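CoA binding domain protein (Escherichia coli, PDB 3QA9) is a CoA-binding-domain family protein with a Rossmann-like fold, whose precise role is unknown. Local coordinates at residues D34-V38 with V78-V82; F81-A87 with N107-A113. The contacts are given in a common frame with arbitrary orientation. Residues are numbered along the deposited sequence.

Contact 1: residues D34-V38 with V78-V82; sequences DANIV and VDLFV
A residue just past the end of a strand can fill the space between sheet and helix, as Phe81 does here, contributing about half of the 193 Å² buried. Residues 34-38 form the first turn of helix 34-43, with regular helical backbone angles and a hydrogen bond from Val38 N to Asp34 O of 2.9 Å. Opposite, 78-80 are the extended end of strand 77-80, and the chain leaves the strand at Phe81 (phi/psi -131/71). The backbones are closest where Ala35 CA lies 6.4 Å from Phe81 CA. The Phe81 side chain, in the m rotamer with chi2 near -86°, points toward the helix and presents one ring face to Ala35 CA. This atom stands 3.7 Å from the ring centroid and 9° off its normal, a CH-pi contact, while Ala35 CB packs 3.8 Å from Phe81 CG. Val38, with chi1 t, meets the edge of the same ring, its CG2 3.7 Å from Phe81 CZ, and its CG1 lies 4.0 Å from Asp79 OD2. Also at the edge, Asp34 OD2 comes within 3.6 Å of Phe81 CD1. Leu24 of the adjacent strand 21-25 also touches Phe81. A helix start packed over the C-terminal end of a central parallel strand is characteristic of the three-layer alpha/beta sandwich of the Rossmann-like fold.

Contact 2: residues F81-A87 with N107-A113; sequences FVDPAKA and NTYYPLA
Connections 81-87 and 107-113, the second running into helix 111-119, pack through backbone oxygens, a proline, an aromatic side chain and, at the far end, two alanines. Turn hydrogen bonds within 81-87 run from Lys86 N to Asp83 O (2.9 Å) and Ala87 N to Pro84 O (3.2 Å). Asn107 (phi/psi 64/19) sets its O 3.4 Å from Pro84 CG. Thr108 CA makes a 3.5 Å CA-H...O contact with Val82 O, Thr108 CG2 lies 3.2 Å from that oxygen, and Pro84 CA makes a like 3.5 Å contact to Thr108 O. Thr108 CA is 4.7 Å from Pro84 CA, the nearest CA pair, and its OG1 (chi1 p) is hydrogen-bonded to Gln105 O. The CA-CB bond of Tyr109 points away. Tyr110, the N-cap residue (chi1 t), puts CB 3.2 Å from Pro84 O and CD1 3.8 Å from Pro84 CB. Ala113 meets Ala87, CB to CB 4.1 Å and CA to CA 6.2 Å. Helices 87-97 and 111-119 begin side by side, after neighbouring parallel strands 77-80 and 101-104.

In the fold
Contacts 1 and 2 show how the turn just after one strand can serve both layers of helices in a parallel alpha/beta sheet. Their centres are 12 Å apart, and they share Phe81 and Val82: the Phe81 ring reaches toward helix 34-43, whereas the chain continuing through 82-87 turns toward the 107-113 loop. The two contacts also touch directly, with Leu80 O 3.6 Å from Thr108 CG2 and Leu80 CD1 4.3 Å from Ala87 CB. The centre of contact 1 lies about 6 Å from the centre of the chain, that of contact 2 about 12 Å. In Rossmann-like folds, loops following the C-terminal ends of the strands commonly line the nucleotide-binding cleft.

Contact 1: residues D34-V38 with V78-V82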
loop_
_atom_site.group_PDB
_atom_site.type_symbol
_atom_site.label_atom_id
_atom_site.label_comp_id
_atom_site.label_asym_id
_atom_site.label_seq_id
_atom_site.Cartn_x
_atom_site.Cartn_y
_atom_site.Cartn_z
ATOM N N ASP A 34 8.411 9.580 -2.794
ATOM C CA ASP A 34 8.442 8.128 -2.614
ATOM C C ASP A 34 7.140 7.487 -3.089
ATOM O O ASP A 34 7.155 6.461 -3.770
ATOM C CB ASP A 34 8.695 7.790 -1.138
ATOM C CG ASP A 34 7.815 8.591 -0.192
ATOM O OD1 ASP A 34 7.237 9.617 -0.626
ATOM O OD2 ASP A 34 7.715 8.213 0.997
ATOM N N ALA A 35 6.016 8.110 -2.744
ATOM C CA ALA A 35 4.706 7.602 -3.140
ATOM C C ALA A 35 4.587 7.451 -4.656
ATOM O O ALA A 35 3.987 6.494 -5.151
ATOM C CB ALA A 35 3.616 8.530 -2.626
ATOM N N ASN A 36 5.145 8.404 -5.393
ATOM C CA ASN A 36 5.097 8.362 -6.853
ATOM C C ASN A 36 6.005 7.257 -7.393
ATOM O O ASN A 36 5.603 6.460 -8.252
ATOM C CB ASN A 36 5.523 9.723 -7.420
ATOM C CG ASN A 36 5.372 9.807 -8.932
ATOM O OD1 ASN A 36 6.168 9.243 -9.682
ATOM N ND2 ASN A 36 4.345 10.517 -9.384
ATOM N N ILE A 37 7.230 7.201 -6.883
ATOM C CA ILE A 37 8.184 6.189 -7.323
ATOM C C ILE A 37 7.658 4.771 -7.108
ATOM O O ILE A 37 7.703 3.936 -8.016
ATOM C CB ILE A 37 9.524 6.340 -6.584
ATOM C CG1 ILE A 37 10.170 7.680 -6.951
ATOM C CG2 ILE A 37 10.440 5.184 -6.933
ATOM C CD1 ILE A 37 11.409 8.013 -6.114
ATOM N N VAL A 38 7.158 4.502 -5.906
ATOM C CA VAL A 38 6.627 3.181 -5.587
ATOM C C VAL A 38 5.423 2.871 -6.470
ATOM O O VAL A 38 5.293 1.766 -6.990
ATOM C CB VAL A 38 6.215 3.094 -4.100
ATOM C CG1 VAL A 38 5.582 1.738 -3.801
ATOM C CG2 VAL A 38 7.446 3.316 -3.216
ATOM N N VAL A 78 -3.869 -2.146 0.941
ATOM C CA VAL A 78 -3.915 -0.698 1.120
ATOM C C VAL A 78 -2.507 -0.312 1.576
ATOM O O VAL A 78 -2.067 -0.654 2.673
ATOM C CB VAL A 78 -4.964 -0.276 2.167
ATOM C CG1 VAL A 78 -4.905 1.233 2.384
ATOM C CG2 VAL A 78 -6.357 -0.676 1.691
ATOM N N ASP A 79 -1.806 0.388 0.694
ATOM C CA ASP A 79 -0.428 0.815 0.900
ATOM C C ASP A 79 -0.436 2.267 1.359
ATOM O O ASP A 79 -0.838 3.161 0.628
ATOM C CB ASP A 79 0.330 0.646 -0.422
ATOM C CG ASP A 79 1.835 0.804 -0.283
ATOM O OD1 ASP A 79 2.387 0.546 0.802
ATOM O OD2 ASP A 79 2.463 1.160 -1.299
ATOM N N LEU A 80 0.033 2.483 2.582
ATOM C CA LEU A 80 0.033 3.797 3.206
ATOM C C LEU A 80 1.264 4.671 3.145
ATOM O O LEU A 80 2.357 4.256 3.494
ATOM C CB LEU A 80 -0.347 3.650 4.678
ATOM C CG LEU A 80 -1.650 2.909 4.949
ATOM C CD1 LEU A 80 -1.827 2.774 6.439
ATOM C CD2 LEU A 80 -2.823 3.655 4.327
ATOM N N PHE A 81 1.041 5.908 2.719
ATOM C CA PHE A 81 2.070 6.935 2.643
ATOM C C PHE A 81 1.388 8.104 3.345
ATOM O O PHE A 81 0.985 9.072 2.704
ATOM C CB PHE A 81 2.369 7.307 1.185
ATOM C CG PHE A 81 3.226 6.308 0.471
ATOM C CD1 PHE A 81 4.615 6.382 0.549
ATOM C CD2 PHE A 81 2.652 5.325 -0.322
ATOM C CE1 PHE A 81 5.420 5.461 -0.121
ATOM C CE2 PHE A 81 3.450 4.394 -0.999
ATOM C CZ PHE A 81 4.833 4.478 -0.914
ATOM N N VAL A 82 1.234 7.990 4.665
ATOM C CA VAL A 82 0.565 9.025 5.457
ATOM C C VAL A 82 1.210 9.186 6.829
ATOM O O VAL A 82 1.941 8.310 7.292
ATOM C CB VAL A 82 -0.928 8.681 5.692
ATOM C CG1 VAL A 82 -1.649 8.554 4.372
ATOM C CG2 VAL A 82 -1.046 7.375 6.482
#

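Contact 2: residues F81-A87 with N107-A113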
loop_
_atom_site.group_PDB
_atom_site.type_symbol
_atom_site.label_atom_id
_atom_site.label_comp_id
_atom_site.label_asym_id
_atom_site.label_seq_id
_atom_site.Cartn_x
_atom_site.Cartn_y
_atom_site.Cartn_z
ATOM N N PHE A 81 1.041 5.908 2.719
ATOM C CA PHE A 81 2.070 6.935 2.643
ATOM C C PHE A 81 1.388 8.104 3.345
ATOM O O PHE A 81 0.985 9.072 2.704
ATOM C CB PHE A 81 2.369 7.307 1.185
ATOM C CG PHE A 81 3.226 6.308 0.471
ATOM C CD1 PHE A 81 4.615 6.382 0.549
ATOM C CD2 PHE A 81 2.652 5.325 -0.322
ATOM C CE1 PHE A 81 5.420 5.461 -0.121
ATOM C CE2 PHE A 81 3.450 4.394 -0.999
ATOM C CZ PHE A 81 4.833 4.478 -0.914
ATOM N N VAL A 82 1.234 7.990 4.665
ATOM C CA VAL A 82 0.565 9.025 5.457
ATOM C C VAL A 82 1.210 9.186 6.829
ATOM O O VAL A 82 1.941 8.310 7.292
ATOM C CB VAL A 82 -0.928 8.681 5.692
ATOM C CG1 VAL A 82 -1.649 8.554 4.372
ATOM C CG2 VAL A 82 -1.046 7.375 6.482
ATOM N N ASP A 83 0.939 10.315 7.477
ATOM C CA ASP A 83 1.472 10.557 8.811
ATOM C C ASP A 83 0.795 9.539 9.726
ATOM O O ASP A 83 -0.385 9.243 9.563
ATOM C CB ASP A 83 1.133 11.980 9.263
ATOM C CG ASP A 83 1.934 13.039 8.521
ATOM O OD1 ASP A 83 1.407 14.157 8.331
ATOM O OD2 ASP A 83 3.090 12.759 8.140
ATOM N N PRO A 84 1.535 8.977 10.692
ATOM C CA PRO A 84 0.965 7.988 11.613
ATOM C C PRO A 84 -0.373 8.350 12.266
ATOM O O PRO A 84 -1.263 7.508 12.381
ATOM C CB PRO A 84 2.072 7.811 12.643
ATOM C CG PRO A 84 3.306 7.949 11.813
ATOM C CD PRO A 84 2.973 9.163 10.957
ATOM N N ALA A 85 -0.517 9.597 12.698
ATOM C CA ALA A 85 -1.745 10.028 13.363
ATOM C C ALA A 85 -2.980 9.987 12.474
ATOM O O ALA A 85 -4.104 10.084 12.969
ATOM C CB ALA A 85 -1.563 11.431 13.926
ATOM N N LYS A 86 -2.773 9.844 11.168
ATOM C CA LYS A 86 -3.884 9.810 10.215
ATOM C C LYS A 86 -4.223 8.413 9.718
ATOM O O LYS A 86 -5.248 8.209 9.074
ATOM C CB LYS A 86 -3.545 10.663 8.996
ATOM C CG LYS A 86 -3.317 12.112 9.288
ATOM C CD LYS A 86 -2.725 12.789 8.097
ATOM C CE LYS A 86 -2.181 14.121 8.514
ATOM N NZ LYS A 86 -1.834 14.899 7.334
ATOM N N ALA A 87 -3.370 7.447 10.020
ATOM C CA ALA A 87 -3.581 6.099 9.517
ATOM C C ALA A 87 -4.865 5.389 9.918
ATOM O O ALA A 87 -5.416 4.627 9.125
ATOM C CB ALA A 87 -2.390 5.227 9.865
ATOM N N ASN A 107 8.034 5.029 8.225
ATOM C CA ASN A 107 7.596 6.158 9.025
ATOM C C ASN A 107 6.108 6.437 9.044
ATOM O O ASN A 107 5.706 7.541 9.381
ATOM C CB ASN A 107 8.320 7.419 8.573
ATOM C CG ASN A 107 9.799 7.222 8.483
ATOM O OD1 ASN A 107 10.387 7.387 7.423
ATOM N ND2 ASN A 107 10.412 6.846 9.587
ATOM N N THR A 108 5.290 5.462 8.668
ATOM C CA THR A 108 3.848 5.661 8.666
ATOM C C THR A 108 3.148 4.817 9.723
ATOM O O THR A 108 1.979 5.039 10.019
ATOM C CB THR A 108 3.210 5.302 7.311
ATOM O OG1 THR A 108 3.295 3.883 7.097
ATOM C CG2 THR A 108 3.901 6.040 6.169
ATOM N N TYR A 109 3.869 3.858 10.293
ATOM C CA TYR A 109 3.301 2.969 11.297
ATOM C C TYR A 109 2.703 3.667 12.519
ATOM O O TYR A 109 3.303 4.578 13.083
ATOM C CB TYR A 109 4.366 1.980 11.776
ATOM C CG TYR A 109 3.868 0.967 12.793
ATOM C CD1 TYR A 109 3.023 -0.075 12.413
ATOM C CD2 TYR A 109 4.266 1.037 14.129
ATOM C CE1 TYR A 109 2.590 -1.032 13.343
ATOM C CE2 TYR A 109 3.841 0.087 15.062
ATOM C CZ TYR A 109 3.007 -0.943 14.663
ATOM O OH TYR A 109 2.619 -1.903 15.573
ATOM N N TYR A 110 1.517 3.211 12.916
ATOM C CA TYR A 110 0.826 3.700 14.096
ATOM C C TYR A 110 0.174 2.473 14.722
ATOM O O TYR A 110 -0.789 1.922 14.198
ATOM C CB TYR A 110 -0.198 4.772 13.738
ATOM C CG TYR A 110 -0.660 5.560 14.941
ATOM C CD1 TYR A 110 0.218 6.385 15.644
ATOM C CD2 TYR A 110 -1.977 5.496 15.356
ATOM C CE1 TYR A 110 -0.211 7.121 16.739
ATOM C CE2 TYR A 110 -2.420 6.212 16.438
ATOM C CZ TYR A 110 -1.538 7.032 17.120
ATOM O OH TYR A 110 -1.999 7.764 18.178
ATOM N N PRO A 111 0.716 2.031 15.865
ATOM C CA PRO A 111 0.285 0.868 16.647
ATOM C C PRO A 111 -1.210 0.669 16.769
ATOM O O PRO A 111 -1.726 -0.397 16.481
ATOM C CB PRO A 111 0.900 1.109 18.023
ATOM C CG PRO A 111 2.066 1.923 17.770
ATOM C CD PRO A 111 1.736 2.808 16.593
ATOM N N LEU A 112 -1.905 1.692 17.245
ATOM C CA LEU A 112 -3.349 1.573 17.426
ATOM C C LEU A 112 -4.069 1.236 16.129
ATOM O O LEU A 112 -4.973 0.402 16.120
ATOM C CB LEU A 112 -3.918 2.856 18.027
ATOM C CG LEU A 112 -3.455 3.129 19.461
ATOM C CD1 LEU A 112 -3.998 4.469 19.913
ATOM C CD2 LEU A 112 -3.923 2.014 20.388
ATOM N N ALA A 113 -3.671 1.880 15.037
ATOM C CA ALA A 113 -4.293 1.620 13.738
ATOM C C ALA A 113 -4.008 0.183 13.316
ATOM O O ALA A 113 -4.893 -0.523 12.822
ATOM C CB ALA A 113 -3.749 2.593 12.688
#